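Local coordinates for putative transcriptional regulator (Bacillus cytotoxicus NVH 391-98, PDB 3K4H), which probably acts as a LacI-type transcriptional regulator that binds DNA and, through a periplasmic-binding-protein-like fold, holds a glucose-containing glycan, at residues T8-L13 with R68-I73; Q133-G138 with T194-T199; F216-D221 with R281-G286; K166-H171 with E184-L189. All blocks are in the same frame, centred on the assembly; numbering follows the deposited sequence.

Contact 1 belongs to one lobe of the fold and contacts 2, 3 and 4 to the other; its centre lies about 39 Å from that of contact 2 and about 47 Å from that of contact 3. The bound glycan is nearer contact 2 than contact 1: a glucose comes within about 6 Å of the side chain of Thr199 in contact 2 but stays about 13 Å from that of Ile73 in contact 1. Contact 4 is nested in the loop that contact 2 closes, their centres about 9 Å apart, and Gly138 N probably hydrogen-bonds Leu170 O at 2.8 Å. Contact 3 touches contact 4 where Phe216 CE2 packs on Met187 CG at 3.7 Å.

Contact 1: residues T8-L13 with R68-I73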
loop_
_atom_site.group_PDB
_atom_site.type_symbol
_atom_site.label_atom_id
_atom_site.label_comp_id
_atom_site.label_asym_id
_atom_site.label_seq_id
_atom_site.Cartn_x
_atom_site.Cartn_y
_atom_site.Cartn_z
ATOM N N THR A 8 32.062 8.444 -6.156
ATOM C CA THR A 8 32.250 7.175 -5.475
ATOM C C THR A 8 30.941 6.514 -5.208
ATOM O O THR A 8 30.021 7.159 -4.774
ATOM C CB THR A 8 32.953 7.348 -4.194
ATOM O OG1 THR A 8 33.509 8.663 -4.160
ATOM C CG2 THR A 8 34.052 6.338 -4.123
ATOM N N LYS A 9 30.817 5.238 -5.488
ATOM C CA LYS A 9 29.548 4.694 -5.197
ATOM C C LYS A 9 29.629 3.857 -3.989
ATOM O O LYS A 9 30.129 2.772 -4.005
ATOM C CB LYS A 9 29.195 3.791 -6.329
ATOM C CG LYS A 9 30.236 3.720 -7.343
ATOM C CD LYS A 9 29.625 3.910 -8.659
ATOM C CE LYS A 9 29.458 2.601 -9.324
ATOM N NZ LYS A 9 28.588 2.636 -10.495
ATOM N N THR A 10 29.018 4.349 -2.948
ATOM C CA THR A 10 28.926 3.627 -1.753
ATOM C C THR A 10 27.617 4.092 -1.306
ATOM O O THR A 10 27.264 5.183 -1.578
ATOM C CB THR A 10 30.001 4.062 -0.846
ATOM O OG1 THR A 10 31.213 4.054 -1.574
ATOM C CG2 THR A 10 30.154 3.123 0.223
ATOM N N LEU A 11 26.910 3.269 -0.572
ATOM C CA LEU A 11 25.630 3.631 -0.060
ATOM C C LEU A 11 25.745 3.584 1.401
ATOM O O LEU A 11 26.404 2.768 1.932
ATOM C CB LEU A 11 24.609 2.633 -0.495
ATOM C CG LEU A 11 24.568 2.664 -1.989
ATOM C CD1 LEU A 11 23.494 1.822 -2.495
ATOM C CD2 LEU A 11 24.350 4.055 -2.354
ATOM N N GLY A 12 25.100 4.505 2.049
ATOM C CA GLY A 12 25.126 4.581 3.479
ATOM C C GLY A 12 23.909 3.943 4.083
ATOM O O GLY A 12 22.795 4.021 3.543
ATOM N N LEU A 13 24.129 3.308 5.226
ATOM C CA LEU A 13 23.050 2.676 5.929
ATOM C C LEU A 13 22.929 3.352 7.260
ATOM O O LEU A 13 23.941 3.598 7.922
ATOM C CB LEU A 13 23.338 1.195 6.111
ATOM C CG LEU A 13 23.763 0.393 4.897
ATOM C CD1 LEU A 13 24.006 -1.040 5.323
ATOM C CD2 LEU A 13 22.742 0.458 3.742
ATOM N N ARG A 68 31.622 13.843 0.977
ATOM C CA ARG A 68 31.458 13.721 -0.487
ATOM C C ARG A 68 31.835 12.343 -1.056
ATOM O O ARG A 68 32.061 12.210 -2.265
ATOM C CB ARG A 68 32.233 14.789 -1.265
ATOM C CG ARG A 68 32.359 16.138 -0.628
ATOM C CD ARG A 68 31.054 16.877 -0.625
ATOM N NE ARG A 68 31.282 18.271 -0.258
ATOM C CZ ARG A 68 30.819 18.853 0.846
ATOM N NH1 ARG A 68 31.092 20.137 1.068
ATOM N NH2 ARG A 68 30.070 18.166 1.706
ATOM N N GLN A 69 31.879 11.324 -0.201
ATOM C CA GLN A 69 32.219 9.976 -0.633
ATOM C C GLN A 69 30.986 9.092 -0.731
ATOM O O GLN A 69 31.003 8.095 -1.464
ATOM C CB GLN A 69 33.246 9.329 0.311
ATOM C CG GLN A 69 34.526 10.156 0.602
ATOM C CD GLN A 69 35.171 10.709 -0.655
ATOM O OE1 GLN A 69 35.246 10.028 -1.691
ATOM N NE2 GLN A 69 35.625 11.956 -0.583
ATOM N N ILE A 70 29.918 9.440 -0.005
ATOM C CA ILE A 70 28.678 8.642 -0.050
ATOM C C ILE A 70 27.695 9.233 -1.078
ATOM O O ILE A 70 27.376 10.426 -1.043
ATOM C CB ILE A 70 28.013 8.504 1.354
ATOM C CG1 ILE A 70 28.995 7.977 2.422
ATOM C CG2 ILE A 70 26.800 7.634 1.292
ATOM C CD1 ILE A 70 30.126 7.054 1.899
ATOM N N GLY A 71 27.251 8.394 -2.009
ATOM C CA GLY A 71 26.359 8.803 -3.068
ATOM C C GLY A 71 24.907 8.827 -2.635
ATOM O O GLY A 71 24.109 9.605 -3.176
ATOM N N GLY A 72 24.543 7.997 -1.666
ATOM C CA GLY A 72 23.141 7.892 -1.273
ATOM C C GLY A 72 23.030 7.214 0.067
ATOM O O GLY A 72 24.005 6.613 0.529
ATOM N N ILE A 73 21.858 7.304 0.708
ATOM C CA ILE A 73 21.693 6.753 2.058
ATOM C C ILE A 73 20.383 6.009 2.145
ATOM O O ILE A 73 19.363 6.514 1.662
ATOM C CB ILE A 73 21.685 7.870 3.106
ATOM C CG1 ILE A 73 23.081 8.489 3.258
ATOM C CG2 ILE A 73 21.182 7.367 4.422
ATOM C CD1 ILE A 73 23.164 9.650 4.248
#
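Gly12 N donates to Gly72 O at 2.8 Å, with an angle of 166° at the hydrogen. Gly12 itself pairs in parallel with Ile73, and its O receives the CA-H of Ile73, the distance from Gly12 O to Ile73 CA being 3.3 Å. On the N-terminal side of this pairing, Gly71 N donates to Thr10 O at 3.2 Å. Ile70 packs beside these bonds: with CG2 anti to the backbone N, this methyl lies 3.6 Å from Gly12 N and 3.8 Å from Thr10 O, while CD1, on the other branch, meets Thr10 CB at 4.1 Å. Leu11 lies on the sheet face opposite to that of Ile73, and its CD2 skirts the backbone of Gly72. At the exposed end, Thr8 OG1 makes a weak hydrogen bond of 3.3 Å to Gln69 OE1, the two side chains crossing at a slant; a bend at chi2 (-48°) swings CD of Gln69 back toward Thr8. Further out, Met64 of helix 54-66 packs on both Ile70 and Ile73, whereas Leu258 and Val259 of helix 247-264 cover Leu11. Strand 10-14 thus lies between strands 45-48 and 72-75 of the parallel sheet, and helix 54-66 carries the chain over it from one flanking strand to the other.

Contact 2: residues Q133-G138 with T194-T199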
loop_
_atom_site.group_PDB
_atom_site.type_symbol
_atom_site.label_atom_id
_atom_site.label_comp_id
_atom_site.label_asym_id
_atom_site.label_seq_id
_atom_site.Cartn_x
_atom_site.Cartn_y
_atom_site.Cartn_z
ATOM N N GLN A 133 -10.545 -10.711 23.546
ATOM C CA GLN A 133 -9.674 -9.961 24.438
ATOM C C GLN A 133 -8.260 -10.188 23.908
ATOM O O GLN A 133 -7.583 -11.186 24.218
ATOM C CB GLN A 133 -9.858 -10.382 25.905
ATOM C CG GLN A 133 -11.254 -10.909 26.233
ATOM C CD GLN A 133 -11.592 -10.911 27.721
ATOM O OE1 GLN A 133 -12.595 -10.318 28.139
ATOM N NE2 GLN A 133 -10.772 -11.586 28.527
ATOM N N ILE A 134 -7.852 -9.250 23.058
ATOM C CA ILE A 134 -6.661 -9.367 22.231
ATOM C C ILE A 134 -5.745 -8.195 22.573
ATOM O O ILE A 134 -6.188 -7.052 22.580
ATOM C CB ILE A 134 -7.065 -9.342 20.748
ATOM C CG1 ILE A 134 -8.060 -10.479 20.456
ATOM C CG2 ILE A 134 -5.849 -9.396 19.832
ATOM C CD1 ILE A 134 -8.915 -10.266 19.222
ATOM N N ALA A 135 -4.492 -8.499 22.900
ATOM C CA ALA A 135 -3.488 -7.512 23.270
ATOM C C ALA A 135 -2.414 -7.367 22.203
ATOM O O ALA A 135 -2.178 -8.280 21.393
ATOM C CB ALA A 135 -2.826 -7.885 24.592
ATOM N N PHE A 136 -1.746 -6.212 22.253
ATOM C CA PHE A 136 -0.783 -5.780 21.261
ATOM C C PHE A 136 0.445 -5.451 22.049
ATOM O O PHE A 136 0.348 -4.811 23.107
ATOM C CB PHE A 136 -1.335 -4.523 20.598
ATOM C CG PHE A 136 -0.328 -3.723 19.852
ATOM C CD1 PHE A 136 -0.207 -3.860 18.473
ATOM C CD2 PHE A 136 0.480 -2.809 20.516
ATOM C CE1 PHE A 136 0.733 -3.119 17.767
ATOM C CE2 PHE A 136 1.434 -2.059 19.836
ATOM C CZ PHE A 136 1.568 -2.202 18.460
ATOM N N ILE A 137 1.595 -5.908 21.573
ATOM C CA ILE A 137 2.865 -5.571 22.183
ATOM C C ILE A 137 3.812 -5.130 21.093
ATOM O O ILE A 137 4.114 -5.904 20.187
ATOM C CB ILE A 137 3.531 -6.750 22.847
ATOM C CG1 ILE A 137 2.563 -7.507 23.770
ATOM C CG2 ILE A 137 4.804 -6.297 23.579
ATOM C CD1 ILE A 137 3.204 -8.784 24.355
ATOM N N GLY A 138 4.293 -3.889 21.198
ATOM C CA GLY A 138 5.204 -3.356 20.216
ATOM C C GLY A 138 6.459 -2.757 20.786
ATOM O O GLY A 138 6.697 -2.828 22.001
ATOM N N THR A 194 -6.646 -13.219 25.922
ATOM C CA THR A 194 -6.460 -14.616 25.508
ATOM C C THR A 194 -5.629 -14.762 24.215
ATOM O O THR A 194 -5.100 -15.814 23.935
ATOM C CB THR A 194 -7.802 -15.361 25.364
ATOM O OG1 THR A 194 -8.536 -14.830 24.265
ATOM C CG2 THR A 194 -8.636 -15.217 26.595
ATOM N N ALA A 195 -5.535 -13.712 23.416
ATOM C CA ALA A 195 -4.628 -13.712 22.266
ATOM C C ALA A 195 -3.724 -12.482 22.381
ATOM O O ALA A 195 -4.089 -11.499 23.060
ATOM C CB ALA A 195 -5.401 -13.720 20.936
ATOM N N ILE A 196 -2.549 -12.567 21.749
ATOM C CA ILE A 196 -1.538 -11.522 21.762
ATOM C C ILE A 196 -0.872 -11.326 20.377
ATOM O O ILE A 196 -0.426 -12.283 19.743
ATOM C CB ILE A 196 -0.459 -11.844 22.797
ATOM C CG1 ILE A 196 -1.055 -11.853 24.215
ATOM C CG2 ILE A 196 0.700 -10.878 22.698
ATOM C CD1 ILE A 196 -0.113 -12.386 25.346
HETATM N N MSE A 197 -0.803 -10.079 19.910
HETATM C CA MSE A 197 -0.046 -9.779 18.704
HETATM C C MSE A 197 1.235 -9.050 19.058
HETATM O O MSE A 197 1.219 -7.998 19.674
HETATM C CB MSE A 197 -0.873 -8.978 17.701
HETATM C CG MSE A 197 -0.196 -8.776 16.339
HETATM SE SE MSE A 197 -1.313 -7.681 15.099
HETATM C CE MSE A 197 -0.643 -5.917 15.619
ATOM N N ALA A 198 2.352 -9.640 18.660
ATOM C CA ALA A 198 3.660 -9.063 18.861
ATOM C C ALA A 198 4.137 -8.526 17.540
ATOM O O ALA A 198 4.028 -9.187 16.523
ATOM C CB ALA A 198 4.585 -10.110 19.353
ATOM N N THR A 199 4.652 -7.308 17.556
ATOM C CA THR A 199 5.083 -6.640 16.327
ATOM C C THR A 199 6.488 -7.069 15.886
ATOM O O THR A 199 6.947 -6.648 14.834
ATOM C CB THR A 199 5.041 -5.131 16.480
ATOM O OG1 THR A 199 5.803 -4.761 17.635
ATOM C CG2 THR A 199 3.611 -4.652 16.653
#
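Phe136 and Met197, neighbours on one face of a parallel strand pair, both hold CG anti to the backbone N (chi1 163° and -173°). The selenomethionine chain then runs straight until chi3 (89°) turns CE to the rim of the phenyl ring, close to its plane and 3.5 Å from Phe136 CD1. Thr199 CG2 approaches the ring obliquely, 3.4 Å from Phe136 CE1. The hydroxyl branch of Thr199 turns elsewhere: OG1 donates to a lone pair of Ile137 O at 3.3 Å, in the carbonyl plane, while the backbone N of the same threonine reaches that oxygen nearly head-on at 3.0 Å. Two donors from one residue therefore grip Ile137 O where strand 195-198 ends. On the other face, Ile137 CD1 lies 3.7 Å from Ile196 CG2, their side chains slanting past each other. Between the faces run the backbone bonds, among them Met197 N to Ala135 O (2.7 Å) and Ile137 N to Met197 O (2.8 Å). Helices 115-128 and 144-159 cover the Phe136 and Met197 face; Leu186 of helix 176-187 packs on Ala135, Ile137 and Ile196. Adjacent parallel strands sandwiched by helices are the core of a periplasmic-binding-protein-like lobe, and the side chain of Thr199, just past the C-terminal end of its strand, lies about 6 Å from a bound glucose, as expected of a ligand site at such strand ends.

Contact 3: residues F216-D221 with R281-G286; sequences FVVPKD and RQTCEG
The pyrrolidine ring of Pro219 meets the side chain of Glu285 at about a right angle, with Pro219 CG 3.8 Å from Glu285 OE1. The aromatic ring of the same loop, Phe216, has Asp221 CB in plane at its edge. Around the proline ring, CB abuts Thr283 O, while CG and CD both approach Gln282 O, Pro219 CG at 3.6 Å. The carboxylate of Glu285 reaches past the proline, and OE2 comes to the backbone of Lys220, 3.1 Å from its CA. A cis peptide bond precedes Pro219. Just before it, Val218 CG1, anti to the backbone N (chi1 -177°), lies alongside Thr283 and touches Thr283 CG2 at 3.6 Å. These two loops belong to the C-terminal lobe of the periplasmic-binding-protein-like fold: 216-221 leads from helix 201-213 into strand 223-227, whereas the loop 281-286 follows strand 277-279. Thr283 OG1 turns from the valine and is hydrogen-bonded to Ile224 O and Ser241 N, so polar bonds to the sheet region fix the residue whose methyl packs on Val218. Within 216-221 the turn is closed twice, by Asp221 N to Val217 O (2.9 Å) and by Val217 N to Asp221 OD2 (2.7 Å), the latter on the anti side of the carboxylate.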
loop_
_atom_site.group_PDB
_atom_site.type_symbol
_atom_site.label_atom_id
_atom_site.label_comp_id
_atom_site.label_asym_id
_atom_site.label_seq_id
_atom_site.Cartn_x
_atom_site.Cartn_y
_atom_site.Cartn_z
ATOM N N PHE A 216 1.659 -21.485 31.741
ATOM C CA PHE A 216 0.657 -21.481 30.676
ATOM C C PHE A 216 1.113 -22.342 29.511
ATOM O O PHE A 216 2.283 -22.724 29.391
ATOM C CB PHE A 216 0.374 -20.070 30.170
ATOM C CG PHE A 216 -0.239 -19.175 31.181
ATOM C CD1 PHE A 216 -1.606 -19.087 31.292
ATOM C CD2 PHE A 216 0.555 -18.417 32.024
ATOM C CE1 PHE A 216 -2.173 -18.236 32.251
ATOM C CE2 PHE A 216 0.009 -17.587 32.973
ATOM C CZ PHE A 216 -1.339 -17.482 33.094
ATOM N N VAL A 217 0.177 -22.644 28.634
ATOM C CA VAL A 217 0.517 -23.427 27.477
ATOM C C VAL A 217 0.073 -22.671 26.270
ATOM O O VAL A 217 -1.081 -22.248 26.176
ATOM C CB VAL A 217 -0.084 -24.865 27.519
ATOM C CG1 VAL A 217 0.030 -25.543 26.178
ATOM C CG2 VAL A 217 0.656 -25.694 28.546
ATOM N N VAL A 218 1.002 -22.495 25.346
ATOM C CA VAL A 218 0.648 -21.955 24.046
ATOM C C VAL A 218 0.439 -23.136 23.104
ATOM O O VAL A 218 1.293 -24.020 23.038
ATOM C CB VAL A 218 1.711 -20.961 23.514
ATOM C CG1 VAL A 218 1.271 -20.364 22.199
ATOM C CG2 VAL A 218 1.952 -19.872 24.511
ATOM N N PRO A 219 -0.698 -23.158 22.380
ATOM C CA PRO A 219 -1.711 -22.113 22.342
ATOM C C PRO A 219 -3.032 -22.403 23.030
ATOM O O PRO A 219 -4.028 -21.710 22.740
ATOM C CB PRO A 219 -2.003 -22.030 20.871
ATOM C CG PRO A 219 -1.951 -23.431 20.446
ATOM C CD PRO A 219 -0.871 -24.093 21.259
ATOM N N LYS A 220 -3.075 -23.401 23.909
ATOM C CA LYS A 220 -4.341 -23.724 24.549
ATOM C C LYS A 220 -4.821 -22.556 25.415
ATOM O O LYS A 220 -5.989 -22.179 25.343
ATOM C CB LYS A 220 -4.295 -25.042 25.328
ATOM C CG LYS A 220 -3.337 -25.082 26.494
ATOM C CD LYS A 220 -3.692 -26.177 27.533
ATOM C CE LYS A 220 -3.490 -27.617 27.019
ATOM N NZ LYS A 220 -3.185 -28.580 28.116
ATOM N N ASP A 221 -3.920 -21.974 26.204
ATOM C CA ASP A 221 -4.289 -20.891 27.105
ATOM C C ASP A 221 -4.224 -19.510 26.430
ATOM O O ASP A 221 -5.070 -18.636 26.681
ATOM C CB ASP A 221 -3.398 -20.908 28.350
ATOM C CG ASP A 221 -3.473 -22.220 29.124
ATOM O OD1 ASP A 221 -4.585 -22.702 29.394
ATOM O OD2 ASP A 221 -2.411 -22.759 29.491
ATOM N N ARG A 281 1.592 -21.182 12.126
ATOM C CA ARG A 281 2.270 -22.366 12.497
ATOM C C ARG A 281 1.545 -23.005 13.641
ATOM O O ARG A 281 0.463 -23.464 13.494
ATOM C CB ARG A 281 3.714 -22.058 12.854
ATOM C CG ARG A 281 4.444 -21.203 11.846
ATOM C CD ARG A 281 5.908 -21.573 11.661
ATOM N NE ARG A 281 6.811 -20.433 11.644
ATOM C CZ ARG A 281 7.594 -20.117 10.637
ATOM N NH1 ARG A 281 8.370 -19.081 10.716
ATOM N NH2 ARG A 281 7.601 -20.826 9.557
ATOM N N GLN A 282 2.182 -23.066 14.784
ATOM C CA GLN A 282 1.587 -23.663 15.955
ATOM C C GLN A 282 1.126 -22.910 17.185
ATOM O O GLN A 282 0.873 -23.506 18.166
ATOM C CB GLN A 282 2.365 -24.892 16.287
ATOM C CG GLN A 282 2.136 -25.855 15.197
ATOM C CD GLN A 282 3.333 -26.587 14.802
ATOM O OE1 GLN A 282 3.855 -27.351 15.571
ATOM N NE2 GLN A 282 3.774 -26.389 13.581
ATOM N N THR A 283 1.062 -21.606 17.163
ATOM C CA THR A 283 0.770 -20.874 18.368
ATOM C C THR A 283 -0.603 -20.351 18.458
ATOM O O THR A 283 -0.870 -19.527 19.250
ATOM C CB THR A 283 1.690 -19.732 18.558
ATOM O OG1 THR A 283 1.924 -19.108 17.313
ATOM C CG2 THR A 283 2.957 -20.214 19.050
ATOM N N CYS A 284 -1.481 -20.824 17.616
ATOM C CA CYS A 284 -2.852 -20.383 17.649
ATOM C C CYS A 284 -3.879 -21.488 17.746
ATOM O O CYS A 284 -3.773 -22.479 17.090
ATOM C CB CYS A 284 -3.116 -19.519 16.451
ATOM S SG CYS A 284 -2.398 -18.019 16.653
ATOM N N GLU A 285 -4.888 -21.291 18.571
ATOM C CA GLU A 285 -5.952 -22.254 18.758
ATOM C C GLU A 285 -7.299 -21.604 18.752
ATOM O O GLU A 285 -7.415 -20.433 18.922
ATOM C CB GLU A 285 -5.801 -22.957 20.070
ATOM C CG GLU A 285 -5.987 -24.395 19.978
ATOM C CD GLU A 285 -5.554 -25.089 21.203
ATOM O OE1 GLU A 285 -4.672 -25.948 21.127
ATOM O OE2 GLU A 285 -6.100 -24.788 22.257
ATOM N N GLY A 286 -8.327 -22.391 18.536
ATOM C CA GLY A 286 -9.672 -21.895 18.524
ATOM C C GLY A 286 -10.128 -21.459 19.880
ATOM O O GLY A 286 -9.678 -21.956 20.884
#

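Contact 4: residues K166-H171 with E184-L189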
loop_
_atom_site.group_PDB
_atom_site.type_symbol
_atom_site.label_atom_id
_atom_site.label_comp_id
_atom_site.label_asym_id
_atom_site.label_seq_id
_atom_site.Cartn_x
_atom_site.Cartn_y
_atom_site.Cartn_z
ATOM N N LYS A 166 -6.890 0.251 27.175
ATOM C CA LYS A 166 -5.572 0.856 27.219
ATOM C C LYS A 166 -4.531 -0.105 27.818
ATOM O O LYS A 166 -3.338 -0.025 27.496
ATOM C CB LYS A 166 -5.698 2.190 27.992
ATOM C CG LYS A 166 -4.537 2.648 28.851
ATOM C CD LYS A 166 -5.098 3.114 30.196
ATOM C CE LYS A 166 -4.302 4.276 30.829
ATOM N NZ LYS A 166 -5.129 4.968 31.885
ATOM N N GLU A 167 -4.986 -1.032 28.655
ATOM C CA GLU A 167 -4.080 -1.925 29.370
ATOM C C GLU A 167 -3.709 -3.165 28.574
ATOM O O GLU A 167 -2.923 -3.969 29.049
ATOM C CB GLU A 167 -4.557 -2.255 30.811
ATOM C CG GLU A 167 -6.073 -2.350 31.032
ATOM C CD GLU A 167 -6.765 -0.985 31.139
ATOM O OE1 GLU A 167 -7.777 -0.771 30.439
ATOM O OE2 GLU A 167 -6.302 -0.131 31.929
ATOM N N TYR A 168 -4.264 -3.292 27.364
ATOM C CA TYR A 168 -3.868 -4.302 26.358
ATOM C C TYR A 168 -2.961 -3.719 25.265
ATOM O O TYR A 168 -2.492 -4.458 24.370
ATOM C CB TYR A 168 -5.101 -4.914 25.668
ATOM C CG TYR A 168 -5.951 -5.893 26.480
ATOM C CD1 TYR A 168 -5.683 -6.158 27.828
ATOM C CD2 TYR A 168 -7.060 -6.535 25.887
ATOM C CE1 TYR A 168 -6.478 -7.032 28.559
ATOM C CE2 TYR A 168 -7.860 -7.407 26.612
ATOM C CZ TYR A 168 -7.562 -7.651 27.950
ATOM O OH TYR A 168 -8.338 -8.523 28.687
ATOM N N ILE A 169 -2.568 -2.478 25.391
ATOM C CA ILE A 169 -1.624 -1.922 24.461
ATOM C C ILE A 169 -0.272 -1.646 25.080
ATOM O O ILE A 169 -0.172 -0.851 25.949
ATOM C CB ILE A 169 -2.147 -0.630 23.980
ATOM C CG1 ILE A 169 -3.505 -0.822 23.379
ATOM C CG2 ILE A 169 -1.301 -0.114 22.933
ATOM C CD1 ILE A 169 -4.165 0.412 23.093
ATOM N N LEU A 170 0.786 -2.305 24.628
ATOM C CA LEU A 170 2.106 -2.213 25.225
ATOM C C LEU A 170 3.228 -1.773 24.354
ATOM O O LEU A 170 3.346 -2.229 23.266
ATOM C CB LEU A 170 2.488 -3.538 25.827
ATOM C CG LEU A 170 1.456 -3.890 26.846
ATOM C CD1 LEU A 170 1.857 -5.050 27.641
ATOM C CD2 LEU A 170 1.411 -2.673 27.649
ATOM N N HIS A 171 4.029 -0.850 24.821
ATOM C CA HIS A 171 5.220 -0.486 24.130
ATOM C C HIS A 171 6.444 -0.731 24.945
ATOM O O HIS A 171 6.553 -0.279 26.031
ATOM C CB HIS A 171 5.122 0.953 23.760
ATOM C CG HIS A 171 4.002 1.242 22.831
ATOM N ND1 HIS A 171 4.071 0.972 21.494
ATOM C CD2 HIS A 171 2.778 1.756 23.046
ATOM C CE1 HIS A 171 2.939 1.315 20.923
ATOM N NE2 HIS A 171 2.140 1.797 21.844
ATOM N N GLU A 184 4.381 -10.321 32.126
ATOM C CA GLU A 184 4.160 -9.974 33.531
ATOM C C GLU A 184 2.980 -9.006 33.655
ATOM O O GLU A 184 2.055 -9.246 34.410
ATOM C CB GLU A 184 5.417 -9.366 34.150
ATOM C CG GLU A 184 5.363 -9.298 35.645
ATOM C CD GLU A 184 5.714 -10.615 36.271
ATOM O OE1 GLU A 184 6.413 -11.413 35.609
ATOM O OE2 GLU A 184 5.299 -10.866 37.426
ATOM N N GLU A 185 3.028 -7.921 32.889
ATOM C CA GLU A 185 1.978 -6.929 32.875
ATOM C C GLU A 185 0.627 -7.510 32.474
ATOM O O GLU A 185 -0.368 -7.341 33.170
ATOM C CB GLU A 185 2.357 -5.828 31.904
ATOM C CG GLU A 185 2.945 -4.604 32.536
ATOM C CD GLU A 185 2.413 -3.337 31.891
ATOM O OE1 GLU A 185 1.942 -3.398 30.737
ATOM O OE2 GLU A 185 2.462 -2.273 32.545
ATOM N N LEU A 186 0.599 -8.190 31.338
ATOM C CA LEU A 186 -0.646 -8.684 30.778
ATOM C C LEU A 186 -1.270 -9.790 31.614
ATOM O O LEU A 186 -2.432 -9.702 32.026
ATOM C CB LEU A 186 -0.427 -9.152 29.351
ATOM C CG LEU A 186 -0.306 -8.056 28.297
ATOM C CD1 LEU A 186 0.137 -8.693 27.016
ATOM C CD2 LEU A 186 -1.632 -7.326 28.134
HETATM N N MSE A 187 -0.485 -10.821 31.882
HETATM C CA MSE A 187 -0.948 -11.933 32.694
HETATM C C MSE A 187 -1.211 -11.529 34.154
HETATM O O MSE A 187 -1.839 -12.271 34.902
HETATM C CB MSE A 187 0.028 -13.100 32.574
HETATM C CG MSE A 187 -0.408 -14.162 31.584
HETATM SE SE MSE A 187 -1.531 -13.613 30.057
HETATM C CE MSE A 187 -2.841 -15.064 30.264
ATOM N N GLY A 188 -0.778 -10.327 34.523
ATOM C CA GLY A 188 -0.973 -9.798 35.867
ATOM C C GLY A 188 -2.238 -8.983 36.086
ATOM O O GLY A 188 -2.504 -8.557 37.199
ATOM N N LEU A 189 -3.014 -8.764 35.033
ATOM C CA LEU A 189 -4.272 -8.012 35.119
ATOM C C LEU A 189 -5.372 -8.872 35.713
ATOM O O LEU A 189 -5.221 -10.089 35.819
ATOM C CB LEU A 189 -4.723 -7.561 33.722
ATOM C CG LEU A 189 -3.850 -6.647 32.850
ATOM C CD1 LEU A 189 -4.500 -6.508 31.470
ATOM C CD2 LEU A 189 -3.639 -5.295 33.497
#
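Leu170 extends from strand 169-171 toward Glu185 and Leu186 near the C-terminal end of helix 176-187. Its CB already points at the helix, and CG, placed anti to the carbonyl carbon (chi1 -59°), carries the two methyls onward. Leu170 CG itself is 4.0 Å from Glu185 OE1. Of the branches, CD1 meets Leu186 CG at 3.8 Å, the two leucines reaching for each other tip to tip, and it also borders the glutamate oxygen; Leu170 CD2 lies against Glu185 OE1, 3.2 Å away. Leu186 spreads its own methyl CD2 toward the 3-10 turn at 166-168, where it comes to 3.7 Å from Glu167 O and passes the Tyr168 ring obliquely. Leu189, just past the helix, completes the covering: its CD1 sits in plane at the edge of the tyrosine ring, 3.6 Å from Tyr168 CE1, and its CD2 reaches Glu167 CB at 4.2 Å. Within the second segment, Leu189 N donates to Leu186 O at 3.2 Å. The helix, which links strands 169-171 and 195-198, lies over strand 134-138 between them in a beta-alpha-beta crossover. Across 166-171 and 184-189, leucine methyls and a tyrosine edge make most of the contact, with a carboxylate oxygen and a backbone carbonyl oxygen also lying against methyls. The two segments are therefore held together by van der Waals packing rather than by hydrogen bonds, and the carboxylate of Glu185, on an exposed residue, lies against the methyls of Leu170.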